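Local coordinates for protein probable acetolactate synthase isozyme III (Small subunit) (Nitrosomonas europaea ATCC 19718, PDB 2PC6) that is probably a regulatory small subunit of a larger enzyme, built from two ACT-type domains and paired here with a second copy of itself, at residues G23-A27 and R28-I32; I76-S80 and E81-E85; T40-P43 and T44-R47; E12-A15 and G16-S19. All coordinates share one frame; numbering follows the deposited sequence.

Contact 1 of 4, residues G23-A27 and R28-I32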
# COMPACT_ATOMS: atom_id res chain seq x y z
N GLY A 23 -12.30 5.82 11.79
CA GLY A 23 -13.02 6.68 12.71
C GLY A 23 -12.59 6.47 14.16
O GLY A 23 -12.41 7.42 14.94
N LEU A 24 -12.42 5.22 14.54
CA LEU A 24 -11.94 4.85 15.87
C LEU A 24 -10.61 5.58 16.23
O LEU A 24 -10.50 6.16 17.30
CB LEU A 24 -11.82 3.33 15.96
CG LEU A 24 -11.34 2.65 17.25
CD1 LEU A 24 -11.77 1.19 17.25
CD2 LEU A 24 -9.83 2.76 17.38
N PHE A 25 -9.63 5.57 15.33
CA PHE A 25 -8.39 6.36 15.51
C PHE A 25 -8.65 7.86 15.67
O PHE A 25 -8.23 8.50 16.66
CB PHE A 25 -7.42 6.13 14.35
CG PHE A 25 -6.69 4.81 14.45
CD1 PHE A 25 -7.31 3.62 14.05
CD2 PHE A 25 -5.37 4.76 14.95
CE1 PHE A 25 -6.65 2.41 14.16
CE2 PHE A 25 -4.69 3.54 15.06
CZ PHE A 25 -5.32 2.37 14.67
N SER A 26 -9.38 8.40 14.70
CA SER A 26 -9.69 9.81 14.64
C SER A 26 -10.36 10.29 15.90
O SER A 26 -9.96 11.32 16.46
CB SER A 26 -10.61 10.08 13.47
OG SER A 26 -11.11 11.37 13.61
N ALA A 27 -11.39 9.58 16.36
CA ALA A 27 -12.14 10.12 17.49
C ALA A 27 -11.20 10.53 18.63
O ALA A 27 -11.47 11.50 19.36
CB ALA A 27 -13.19 9.11 18.00
N ARG A 28 -10.09 9.78 18.78
CA ARG A 28 -9.24 9.88 19.97
C ARG A 28 -7.82 10.36 19.63
O ARG A 28 -6.93 10.41 20.50
CB ARG A 28 -9.22 8.55 20.73
CG ARG A 28 -10.29 8.50 21.83
CD ARG A 28 -9.98 7.41 22.86
NE ARG A 28 -10.89 7.39 24.01
CZ ARG A 28 -12.07 6.75 24.03
NH1 ARG A 28 -12.50 6.12 22.92
NH2 ARG A 28 -12.82 6.76 25.14
N GLY A 29 -7.63 10.72 18.36
CA GLY A 29 -6.45 11.45 17.96
C GLY A 29 -5.25 10.55 17.88
O GLY A 29 -4.11 11.05 17.89
N TYR A 30 -5.50 9.25 17.77
CA TYR A 30 -4.46 8.25 17.55
C TYR A 30 -3.81 8.46 16.20
O TYR A 30 -4.47 8.86 15.23
CB TYR A 30 -5.03 6.84 17.60
CG TYR A 30 -5.67 6.47 18.92
CD1 TYR A 30 -5.06 6.80 20.13
CD2 TYR A 30 -6.88 5.77 18.96
CE1 TYR A 30 -5.62 6.46 21.34
CE2 TYR A 30 -7.46 5.41 20.19
CZ TYR A 30 -6.81 5.76 21.38
OH TYR A 30 -7.33 5.42 22.63
N ASN A 31 -2.51 8.20 16.16
CA ASN A 31 -1.72 8.42 14.97
C ASN A 31 -1.89 7.22 14.06
O ASN A 31 -1.91 6.07 14.49
CB ASN A 31 -0.23 8.74 15.35
CG ASN A 31 0.80 8.06 14.44
OD1 ASN A 31 0.86 6.84 14.35
ND2 ASN A 31 1.67 8.87 13.79
N ILE A 32 -2.04 7.50 12.78
CA ILE A 32 -1.92 6.50 11.76
C ILE A 32 -0.77 6.96 10.89
O ILE A 32 -0.85 7.98 10.21
CB ILE A 32 -3.21 6.36 10.89
CG1 ILE A 32 -4.33 5.77 11.73
CG2 ILE A 32 -2.94 5.46 9.69
CD1 ILE A 32 -5.61 5.49 10.98

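Contact 2 of 4, residues I76-S80 and E81-E85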
# COMPACT_ATOMS: atom_id res chain seq x y z
N ILE A 76 -3.13 -9.01 15.20
CA ILE A 76 -1.87 -9.20 15.90
C ILE A 76 -1.03 -7.92 15.80
O ILE A 76 -1.12 -7.17 14.82
CB ILE A 76 -1.09 -10.42 15.37
CG1 ILE A 76 0.07 -10.80 16.30
CG2 ILE A 76 -0.58 -10.17 13.92
N ASP A 77 -0.26 -7.64 16.85
CA ASP A 77 0.80 -6.67 16.75
C ASP A 77 1.89 -7.48 16.08
O ASP A 77 2.55 -8.32 16.70
CB ASP A 77 1.26 -6.16 18.12
CG ASP A 77 2.39 -5.11 18.01
OD1 ASP A 77 3.50 -5.44 17.48
OD2 ASP A 77 2.19 -3.95 18.44
N LEU A 78 2.03 -7.27 14.78
CA LEU A 78 3.02 -7.96 14.01
C LEU A 78 4.41 -7.77 14.58
O LEU A 78 5.23 -8.66 14.46
CB LEU A 78 3.00 -7.47 12.57
CG LEU A 78 3.52 -8.50 11.60
CD1 LEU A 78 2.53 -9.66 11.49
CD2 LEU A 78 3.77 -7.83 10.29
N SER A 79 4.65 -6.62 15.22
CA SER A 79 5.99 -6.22 15.69
C SER A 79 6.46 -7.02 16.89
O SER A 79 7.65 -7.01 17.21
CB SER A 79 6.01 -4.75 16.11
OG SER A 79 5.58 -3.86 15.09
N SER A 80 5.53 -7.69 17.59
CA SER A 80 5.86 -8.48 18.76
C SER A 80 6.31 -9.89 18.45
O SER A 80 6.48 -10.69 19.34
CB SER A 80 4.73 -8.50 19.80
OG SER A 80 3.44 -8.53 19.21
N GLU A 81 6.54 -10.19 17.18
CA GLU A 81 7.05 -11.51 16.84
C GLU A 81 7.95 -11.36 15.60
O GLU A 81 8.11 -10.25 15.12
CB GLU A 81 5.85 -12.45 16.63
CG GLU A 81 6.01 -13.84 17.16
CD GLU A 81 6.18 -13.91 18.66
OE1 GLU A 81 5.22 -13.60 19.39
OE2 GLU A 81 7.29 -14.31 19.12
N GLY A 82 8.58 -12.43 15.11
CA GLY A 82 9.35 -12.33 13.87
C GLY A 82 8.41 -11.94 12.71
O GLY A 82 7.26 -12.39 12.66
N TYR A 83 8.85 -11.07 11.80
CA TYR A 83 7.99 -10.67 10.67
C TYR A 83 8.83 -10.21 9.49
O TYR A 83 10.06 -10.00 9.60
CB TYR A 83 7.01 -9.57 11.08
CG TYR A 83 7.71 -8.30 11.44
CD1 TYR A 83 7.91 -7.31 10.47
CD2 TYR A 83 8.20 -8.08 12.73
CE1 TYR A 83 8.56 -6.16 10.78
CE2 TYR A 83 8.87 -6.92 13.06
CZ TYR A 83 9.04 -5.96 12.07
OH TYR A 83 9.72 -4.80 12.34
N VAL A 84 8.20 -10.07 8.35
CA VAL A 84 8.87 -9.46 7.24
C VAL A 84 8.03 -8.32 6.77
O VAL A 84 6.81 -8.43 6.73
CB VAL A 84 9.09 -10.42 6.10
CG1 VAL A 84 10.08 -11.42 6.51
CG2 VAL A 84 7.80 -11.11 5.75
N GLU A 85 8.66 -7.22 6.41
CA GLU A 85 7.88 -6.13 5.85
C GLU A 85 8.54 -5.56 4.62
O GLU A 85 9.78 -5.59 4.48
CB GLU A 85 7.49 -5.05 6.89
CG GLU A 85 8.65 -4.28 7.44
CD GLU A 85 9.08 -3.09 6.56
OE1 GLU A 85 8.25 -2.59 5.74
OE2 GLU A 85 10.26 -2.65 6.72
O HOH W 1 4.92 -11.66 13.60

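Contact 3 of 4, residues T40-P43 and T44-R47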
# COMPACT_ATOMS: atom_id res chain seq x y z
N THR A 40 -7.86 -10.54 0.66
CA THR A 40 -7.04 -11.74 0.79
C THR A 40 -7.50 -12.78 -0.23
O THR A 40 -8.41 -12.51 -1.04
CB THR A 40 -7.11 -12.32 2.23
OG1 THR A 40 -8.43 -12.80 2.49
CG2 THR A 40 -6.70 -11.26 3.28
N GLU A 41 -6.84 -13.94 -0.17
CA GLU A 41 -7.24 -15.20 -0.81
C GLU A 41 -8.76 -15.32 -0.87
O GLU A 41 -9.34 -15.68 -1.91
CB GLU A 41 -6.67 -16.39 -0.00
CG GLU A 41 -5.23 -16.23 0.54
CD GLU A 41 -5.11 -15.53 1.89
OE1 GLU A 41 -4.79 -14.36 1.93
OE2 GLU A 41 -5.30 -16.14 2.94
N ASP A 42 -9.39 -14.99 0.26
CA ASP A 42 -10.82 -15.17 0.53
C ASP A 42 -11.44 -13.76 0.44
O ASP A 42 -11.15 -12.90 1.29
CB ASP A 42 -11.06 -15.80 1.92
CG ASP A 42 -12.48 -15.56 2.49
OD1 ASP A 42 -13.42 -15.09 1.79
OD2 ASP A 42 -12.64 -15.85 3.70
N PRO A 43 -12.31 -13.54 -0.56
CA PRO A 43 -12.75 -12.19 -0.94
C PRO A 43 -13.72 -11.57 0.04
O PRO A 43 -14.06 -10.40 -0.11
CB PRO A 43 -13.44 -12.38 -2.30
CG PRO A 43 -13.37 -13.90 -2.61
CD PRO A 43 -12.97 -14.61 -1.34
N THR A 44 -14.17 -12.33 1.03
CA THR A 44 -14.99 -11.70 2.08
C THR A 44 -14.14 -10.95 3.09
O THR A 44 -14.65 -10.08 3.80
CB THR A 44 -15.95 -12.69 2.82
OG1 THR A 44 -15.18 -13.55 3.69
CG2 THR A 44 -16.76 -13.52 1.83
N LEU A 45 -12.84 -11.28 3.13
CA LEU A 45 -11.90 -10.75 4.12
C LEU A 45 -10.73 -10.01 3.50
O LEU A 45 -10.07 -10.50 2.55
CB LEU A 45 -11.37 -11.87 5.02
CG LEU A 45 -12.37 -12.54 5.96
CD1 LEU A 45 -11.79 -13.84 6.49
CD2 LEU A 45 -12.79 -11.61 7.12
N SER A 46 -10.46 -8.83 4.05
CA SER A 46 -9.31 -8.04 3.63
C SER A 46 -8.26 -8.04 4.72
O SER A 46 -8.57 -8.28 5.88
CB SER A 46 -9.76 -6.61 3.32
OG SER A 46 -10.50 -6.57 2.09
N ARG A 47 -7.03 -7.76 4.34
CA ARG A 47 -5.89 -7.77 5.27
C ARG A 47 -5.39 -6.35 5.38
O ARG A 47 -5.07 -5.69 4.40
CB ARG A 47 -4.78 -8.71 4.75
CG ARG A 47 -3.42 -8.66 5.50
CD ARG A 47 -3.49 -9.53 6.73
NE ARG A 47 -2.24 -9.60 7.51
CZ ARG A 47 -1.52 -10.71 7.68
NH1 ARG A 47 -1.87 -11.85 7.10
NH2 ARG A 47 -0.44 -10.69 8.44

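Contact 4 of 4, residues E12-A15 and G16-S19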
# COMPACT_ATOMS: atom_id res chain seq x y z
N GLU A 12 -13.75 -7.88 7.49
CA GLU A 12 -14.85 -7.92 6.53
C GLU A 12 -14.62 -6.95 5.38
O GLU A 12 -14.58 -5.74 5.57
CB GLU A 12 -16.17 -7.58 7.23
CG GLU A 12 -16.54 -8.43 8.49
CD GLU A 12 -16.79 -9.94 8.22
OE1 GLU A 12 -16.49 -10.48 7.12
OE2 GLU A 12 -17.30 -10.61 9.14
N ASN A 13 -14.44 -7.50 4.18
CA ASN A 13 -14.30 -6.69 2.98
C ASN A 13 -15.65 -6.06 2.58
O ASN A 13 -16.29 -6.44 1.56
CB ASN A 13 -13.67 -7.50 1.86
CG ASN A 13 -13.39 -6.66 0.63
OD1 ASN A 13 -13.33 -5.41 0.67
ND2 ASN A 13 -13.24 -7.33 -0.48
N GLU A 14 -16.09 -5.11 3.38
CA GLU A 14 -17.41 -4.50 3.17
C GLU A 14 -17.38 -2.98 3.36
O GLU A 14 -16.41 -2.43 3.90
CB GLU A 14 -18.49 -5.17 4.05
CG GLU A 14 -18.24 -4.99 5.54
CD GLU A 14 -19.26 -5.69 6.43
OE1 GLU A 14 -19.98 -6.59 5.96
OE2 GLU A 14 -19.35 -5.33 7.62
N ALA A 15 -18.46 -2.34 2.90
CA ALA A 15 -18.57 -0.87 2.83
C ALA A 15 -18.69 -0.30 4.24
O ALA A 15 -19.60 -0.65 5.00
CB ALA A 15 -19.82 -0.45 1.97
N GLY A 16 -17.76 0.59 4.57
CA GLY A 16 -17.78 1.25 5.87
C GLY A 16 -16.77 0.64 6.81
O GLY A 16 -16.26 1.32 7.70
N ALA A 17 -16.48 -0.64 6.60
CA ALA A 17 -15.45 -1.36 7.37
C ALA A 17 -14.27 -0.46 7.66
O ALA A 17 -13.87 -0.29 8.82
CB ALA A 17 -14.95 -2.57 6.61
N LEU A 18 -13.73 0.14 6.60
CA LEU A 18 -12.51 0.92 6.76
C LEU A 18 -12.82 2.28 7.35
O LEU A 18 -12.03 2.80 8.17
CB LEU A 18 -11.70 1.05 5.45
CG LEU A 18 -10.68 2.20 5.54
CD1 LEU A 18 -9.51 1.82 6.46
CD2 LEU A 18 -10.15 2.65 4.20
N SER A 19 -13.94 2.89 6.95
CA SER A 19 -14.27 4.19 7.55
C SER A 19 -14.49 4.06 9.08
O SER A 19 -14.20 5.00 9.83
CB SER A 19 -15.49 4.85 6.90
OG SER A 19 -16.64 4.19 7.39

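Contact 1 of 4, residues G23-A27 and R28-I32
With chi1 at -77° in Phe25 and -69° in Ile32, the ring of the first and the CG1 branch of the second each lie anti to their own carbonyl carbon, letting them meet beside the last turn of helix 17-28. Ile32 CG1 lies over one face of the Phe25 ring, 4.0 Å from its centroid, in a CH-pi contact, and Ile32 CD1 follows it over the same ring, 3.7 Å from Phe25 CG. Tyr30 CB closes in on Phe25 CD2 at 3.4 Å, the two side chains crossing at about a right angle. Bulky apolar groups suit this place, since Ile62 of helix 56-68 and Ala15 of the second subunit also pack on Phe25. Tyr30 OH is hydrogen-bonded to Gln65 OE1.

Phe25 O accepts Arg28 N at 3.1 Å and Tyr30 N at 3.0 Å from opposite faces of its carbonyl plane, and Gly29 N weakly as well. Gly29 N also bonds Ser26 O at 3.1 Å. Gly29 turns at a phi of 77°, a conformation glycine adopts with little strain. This positive phi, with Tyr30 N to Phe25 O as outer bond and Gly29 N to Ser26 O as inner, makes a Schellman motif, a common helix C-terminus.

Contact 2 of 4, residues I76-S80 and E81-E85
Leu78 and Tyr83 pack together where the chain leaves strand 72-77 and makes a short 3-10 turn. At Asp77, where the turn begins, the backbone O receives two bonds from Ser80, OG at 2.7 Å and N at 3.2 Å, both on the same face of its carbonyl plane. Asp77 OD1 takes a weak bond from Ser79 N, while Asp77 OD2 is hydrogen-bonded to ND1 of His5. A short carboxylate and a small hydroxyl suit such a tight turn, because each can fold back onto nearby backbone.

Next, Leu78 sends CG anti to its backbone N (chi1 -155°), and CG reaches Tyr83 CB at 3.7 Å, with CD2 beside it against the root of the ring. Leu78 O is held by a weak bond from Glu81 N and by a water that donates to it at 3.1 Å and to Gly82 O at 2.6 Å, bridging the turn. Ser79 CA then passes Tyr83 CE2 at 4.0 Å. The ring itself has Glu81 O and Glu85 CG in plane at its edge.

This linker joins the two four-stranded sheets: Ile76 pairs with Ser8 on strand 3-12 of the first, and Val84 with Leu156 on strand 145-157 of the second. The branched apolar Leu78 and the Tyr83 ring suit their places, packing on each other and on Ile6 of strand 3-12; Leu78 also touches Ser157 of the second sheet.

Contact 3 of 4, residues T40-P43 and T44-R47
The Asp42 carboxylate is the flat group that carries the contact, and Thr44 approaches it from one face. Thr44 N meets Asp42 OD1 at 3.0 Å from 47° above the carboxylate plane, while Thr44 OG1 donates to the same OD1 at 3.0 Å on its syn side, though tilted out of that plane. Asp42 OD2 has Leu45 CD1 alongside at 3.5 Å. Because the carboxylate swings anti to its backbone N (chi1 159°), it can reach forward past Pro43 to Thr44.

The bond from Thr44 N closes an Asx turn, which is combined with a type I beta turn from Asp42 to Leu45, in which Leu45 N bonds Asp42 O at 3.0 Å. Pro43 occupies the second position of that turn, where its ring-restricted phi of -74° fits well.

On the other side of the loop, Thr40 N donates to Leu45 O at 2.9 Å in the carbonyl plane; Thr40 OG1 has both Leu45 O and Asp42 O close by, and its single proton could go to either. Thr40 CG2 packs on Arg47 CB at 3.5 Å.

The loop is thus the turn of a beta hairpin linking strands 34-39 and 45-54, and Arg47 continues the pairing with Ala38. On the other flank Ser46 pairs with Met11 of strand 3-12; Arg47 NH2 hydrogen-bonds Ser8 OG, and Arg47 NH1 forms a salt bridge with Glu147 OE1 of the second subunit.

Contact 4 of 4, residues E12-A15 and G16-S19
Ala17 turns its CB toward Glu14 across a type II beta turn, Glu14 to Ala17, that leads into helix 17-28. The CB of Ala17 points back toward the incoming chain and lies against two carbonyl oxygens, 3.1 Å from Glu14 O and 3.4 Å from Glu12 O. A small methyl suits such close approaches to backbone oxygens. Glu14 holds its CG between its own N and carbonyl carbon (chi1 63°), placing CG 4.2 Å from Ala17 CB. The turn is closed by Ala17 N donating to Glu14 O at 3.2 Å, from above the carbonyl plane.

Ala15 turns its methyl away from the helix, and in the second subunit Gly29 packs against it. Gly16 sits at the third position of the turn and is also the N-cap residue. Glycine fits here because, with no beta carbon, it can take a phi of 102° without crowding Ala15 O. Just upstream, Asn13 is the centre of an inverse gamma turn, with Glu14 N bonded weakly to Glu12 O at 2.7 Å; Asn13 OD1 accepts from Asn31 ND2 of the second subunit.

Inside the first helical turn, Ser19 folds its hydroxyl back on the N-cap residue: Ser19 OG donates to Gly16 O at 2.9 Å, in the carbonyl plane and on a lone pair.

How the contacts relate
Along the chain the order is contact 4, contact 1, contact 3, contact 2. Contacts 4 and 1 mark the two ends of helix 17-28, their centres 16 Å apart. Contact 3 turns between the next two strands of the same ACT domain, and contact 2 leads out into the second sheet, both sheets having the strand order 2-3-1-4. Contacts 3 and 4 lie closest, with centres 12 Å apart, and touch directly: Thr44 O is 2.6 Å from Asn13 N and Pro43 O is 3.2 Å from Asn13 ND2, both probable hydrogen bonds. Contacts 1, 3 and 4 reach the second subunit, contact 2 through Val84 too, so these turns help form the dimer interface.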